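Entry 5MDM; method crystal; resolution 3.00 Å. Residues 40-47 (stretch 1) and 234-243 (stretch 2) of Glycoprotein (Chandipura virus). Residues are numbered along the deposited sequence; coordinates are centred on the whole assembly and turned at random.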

# COMPACT_ATOMS: atom_id res chain seq x y z
N SER A 40 -17.28 -3.98 -30.06
CA SER A 40 -16.09 -3.46 -29.40
C SER A 40 -15.47 -2.31 -30.19
O SER A 40 -15.61 -2.22 -31.41
N PHE A 41 -14.79 -1.42 -29.47
CA PHE A 41 -14.05 -0.34 -30.11
C PHE A 41 -12.68 -0.16 -29.44
O PHE A 41 -12.54 -0.39 -28.24
N LEU A 42 -11.69 0.24 -30.24
CA LEU A 42 -10.36 0.49 -29.70
C LEU A 42 -10.39 1.70 -28.80
O LEU A 42 -10.95 2.74 -29.15
N SER A 43 -9.79 1.58 -27.62
CA SER A 43 -9.84 2.67 -26.67
C SER A 43 -8.52 2.86 -25.94
O SER A 43 -7.51 2.22 -26.24
N SER A 44 -8.54 3.75 -24.96
CA SER A 44 -7.35 4.12 -24.23
C SER A 44 -7.80 4.42 -22.82
O SER A 44 -8.87 4.97 -22.61
N THR A 45 -6.99 4.03 -21.83
CA THR A 45 -7.36 4.30 -20.45
C THR A 45 -6.14 4.72 -19.63
O THR A 45 -5.05 4.16 -19.79
N PRO A 46 -6.31 5.74 -18.76
CA PRO A 46 -5.21 6.24 -17.94
C PRO A 46 -4.81 5.23 -16.86
O PRO A 46 -5.65 4.74 -16.13
N ILE A 47 -3.52 4.93 -16.78
CA ILE A 47 -3.03 3.90 -15.88
C ILE A 47 -2.16 4.44 -14.76
O ILE A 47 -1.55 3.68 -14.02
N GLU A 234 -13.75 5.84 -13.34
CA GLU A 234 -12.68 5.55 -14.30
C GLU A 234 -13.08 5.99 -15.71
O GLU A 234 -14.26 6.16 -16.01
N TRP A 235 -12.09 6.16 -16.58
CA TRP A 235 -12.34 6.82 -17.86
C TRP A 235 -11.72 6.04 -19.02
O TRP A 235 -10.59 5.57 -18.94
N VAL A 236 -12.47 5.89 -20.10
CA VAL A 236 -11.89 5.33 -21.31
C VAL A 236 -12.13 6.29 -22.45
O VAL A 236 -13.09 7.05 -22.42
N SER A 237 -11.26 6.27 -23.45
CA SER A 237 -11.37 7.19 -24.57
C SER A 237 -12.38 6.69 -25.59
O SER A 237 -12.50 5.49 -25.82
N LEU A 238 -13.11 7.62 -26.19
CA LEU A 238 -14.10 7.29 -27.21
C LEU A 238 -14.27 8.46 -28.16
O LEU A 238 -14.69 9.55 -27.73
N ASP A 239 -13.96 8.27 -29.44
CA ASP A 239 -14.08 9.37 -30.41
C ASP A 239 -15.45 9.45 -31.07
O ASP A 239 -16.21 8.47 -31.09
N VAL A 240 -15.75 10.62 -31.62
CA VAL A 240 -17.06 10.88 -32.21
C VAL A 240 -17.33 9.96 -33.38
O VAL A 240 -18.48 9.74 -33.76
N LYS A 241 -16.27 9.40 -33.95
CA LYS A 241 -16.38 8.57 -35.14
C LYS A 241 -16.91 7.18 -34.86
O LYS A 241 -17.55 6.56 -35.71
N THR A 242 -16.65 6.68 -33.65
CA THR A 242 -17.02 5.30 -33.32
C THR A 242 -18.53 5.07 -33.30
O THR A 242 -19.26 5.72 -32.56
N ARG A 243 -18.97 4.13 -34.13
CA ARG A 243 -20.38 3.81 -34.25
C ARG A 243 -20.75 2.49 -33.57
O ARG A 243 -19.99 1.53 -33.62

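Strand 40-47 runs roughly antiparallel to the short strand 235-237 (141° between their directions), and side chains supply most of the links between them. Ser 40 (m) points away and makes no contact. Phe 41 (p, chi2 95°) points toward stretch 2 and is buried there: Leu 238 (t, chi2 p) lays CD1 over one ring face, 4.0 Å from the centroid of the Phe 41 ring, while Ser 237 O lies at the ring edge, 3.6 Å from Phe 41 CE1. Thr 242 (m) also points inward, its CG2 3.6 Å from Phe 41 CB; its OG1 instead donates to Asp 239 OD1 (2.7 Å), bracing the type I turn. Leu 42 (t) stays exposed. Ser 43 (t) points inward, and its OG donates to Ser 237 O at 2.7 Å. At Ser 44 the backbone does the work: Ser 44 O accepts from Ser 237 N (2.8 Å) and, weakly, from Ser 237 OG (3.4 Å), the p rotamer of Ser 237 also placing OG 2.7 Å from Ser 44 N. Thr 45 (t) is set sideways, yet its OG1 donates to Trp 235 O at 2.6 Å. Pro 46 (C-gamma endo) points toward Trp 235 (t, chi2 97°), its CD meeting the indole edge 3.7 Å from Trp 235 CE3. Ile 47 (p) lies out of reach.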

# COMPACT_ATOMS: atom_id res chain seq x y z
CB SER A 40 -15.06 -4.57 -29.22
OG SER A 40 -15.60 -5.65 -28.49
CB PHE A 41 -14.86 0.96 -30.10
CG PHE A 41 -15.20 1.46 -28.73
CD1 PHE A 41 -14.39 2.41 -28.11
CD2 PHE A 41 -16.33 1.00 -28.07
CE1 PHE A 41 -14.71 2.88 -26.83
CE2 PHE A 41 -16.65 1.46 -26.79
CZ PHE A 41 -15.84 2.40 -26.18
CB LEU A 42 -9.35 0.71 -30.82
CG LEU A 42 -7.91 0.99 -30.40
CD1 LEU A 42 -7.35 -0.14 -29.56
CD2 LEU A 42 -7.07 1.19 -31.63
CB SER A 43 -10.98 2.45 -25.67
OG SER A 43 -11.04 3.48 -24.70
CB SER A 44 -6.73 5.36 -24.88
OG SER A 44 -5.60 5.82 -24.16
CB THR A 45 -8.10 3.11 -19.79
OG1 THR A 45 -8.90 3.58 -18.70
CG2 THR A 45 -7.15 2.04 -19.28
CB PRO A 46 -5.81 7.50 -17.31
CG PRO A 46 -7.26 7.25 -17.30
CD PRO A 46 -7.55 6.49 -18.55
CB ILE A 47 -2.20 2.88 -16.64
CG1 ILE A 47 -0.94 3.54 -17.19
CG2 ILE A 47 -3.02 2.29 -17.74
CD1 ILE A 47 -0.07 2.61 -17.98
CB GLU A 234 -12.30 4.08 -14.25
CG GLU A 234 -11.83 3.64 -12.88
CD GLU A 234 -11.24 2.26 -12.88
OE1 GLU A 234 -11.35 1.57 -13.92
OE2 GLU A 234 -10.66 1.85 -11.86
CB TRP A 235 -11.76 8.24 -17.80
CG TRP A 235 -11.93 9.08 -19.02
CD1 TRP A 235 -12.90 10.02 -19.23
CD2 TRP A 235 -11.09 9.11 -20.17
NE1 TRP A 235 -12.73 10.61 -20.46
CE2 TRP A 235 -11.62 10.07 -21.05
CE3 TRP A 235 -9.94 8.41 -20.55
CZ2 TRP A 235 -11.04 10.35 -22.29
CZ3 TRP A 235 -9.37 8.69 -21.78
CH2 TRP A 235 -9.92 9.65 -22.64
CB VAL A 236 -12.44 3.92 -21.65
CG1 VAL A 236 -12.18 2.95 -20.51
CG2 VAL A 236 -13.92 3.99 -22.00
CB SER A 237 -10.01 7.39 -25.22
OG SER A 237 -9.52 6.17 -25.73
CB LEU A 238 -15.44 6.98 -26.54
CG LEU A 238 -16.67 6.84 -27.44
CD1 LEU A 238 -16.47 5.72 -28.43
CD2 LEU A 238 -17.88 6.58 -26.57
CB ASP A 239 -12.98 9.31 -31.47
CG ASP A 239 -13.08 8.07 -32.32
OD1 ASP A 239 -13.49 7.02 -31.78
OD2 ASP A 239 -12.75 8.16 -33.53
CB VAL A 240 -17.17 12.32 -32.68
CG1 VAL A 240 -18.63 12.74 -32.76
CG2 VAL A 240 -16.41 13.23 -31.73
CB LYS A 241 -15.03 8.50 -35.88
CG LYS A 241 -14.71 9.77 -36.67
CD LYS A 241 -15.84 10.10 -37.64
CE LYS A 241 -15.57 11.38 -38.42
NZ LYS A 241 -16.71 11.73 -39.32
CB THR A 242 -16.43 4.86 -31.98
OG1 THR A 242 -15.01 4.76 -32.10
CG2 THR A 242 -16.99 3.51 -31.58
CB ARG A 243 -20.80 3.76 -35.72
CG ARG A 243 -20.65 5.08 -36.47
CD ARG A 243 -21.01 4.92 -37.94
NE ARG A 243 -21.02 6.20 -38.65
CZ ARG A 243 -21.45 6.36 -39.90
NH1 ARG A 243 -21.92 5.32 -40.58
NH2 ARG A 243 -21.42 7.56 -40.47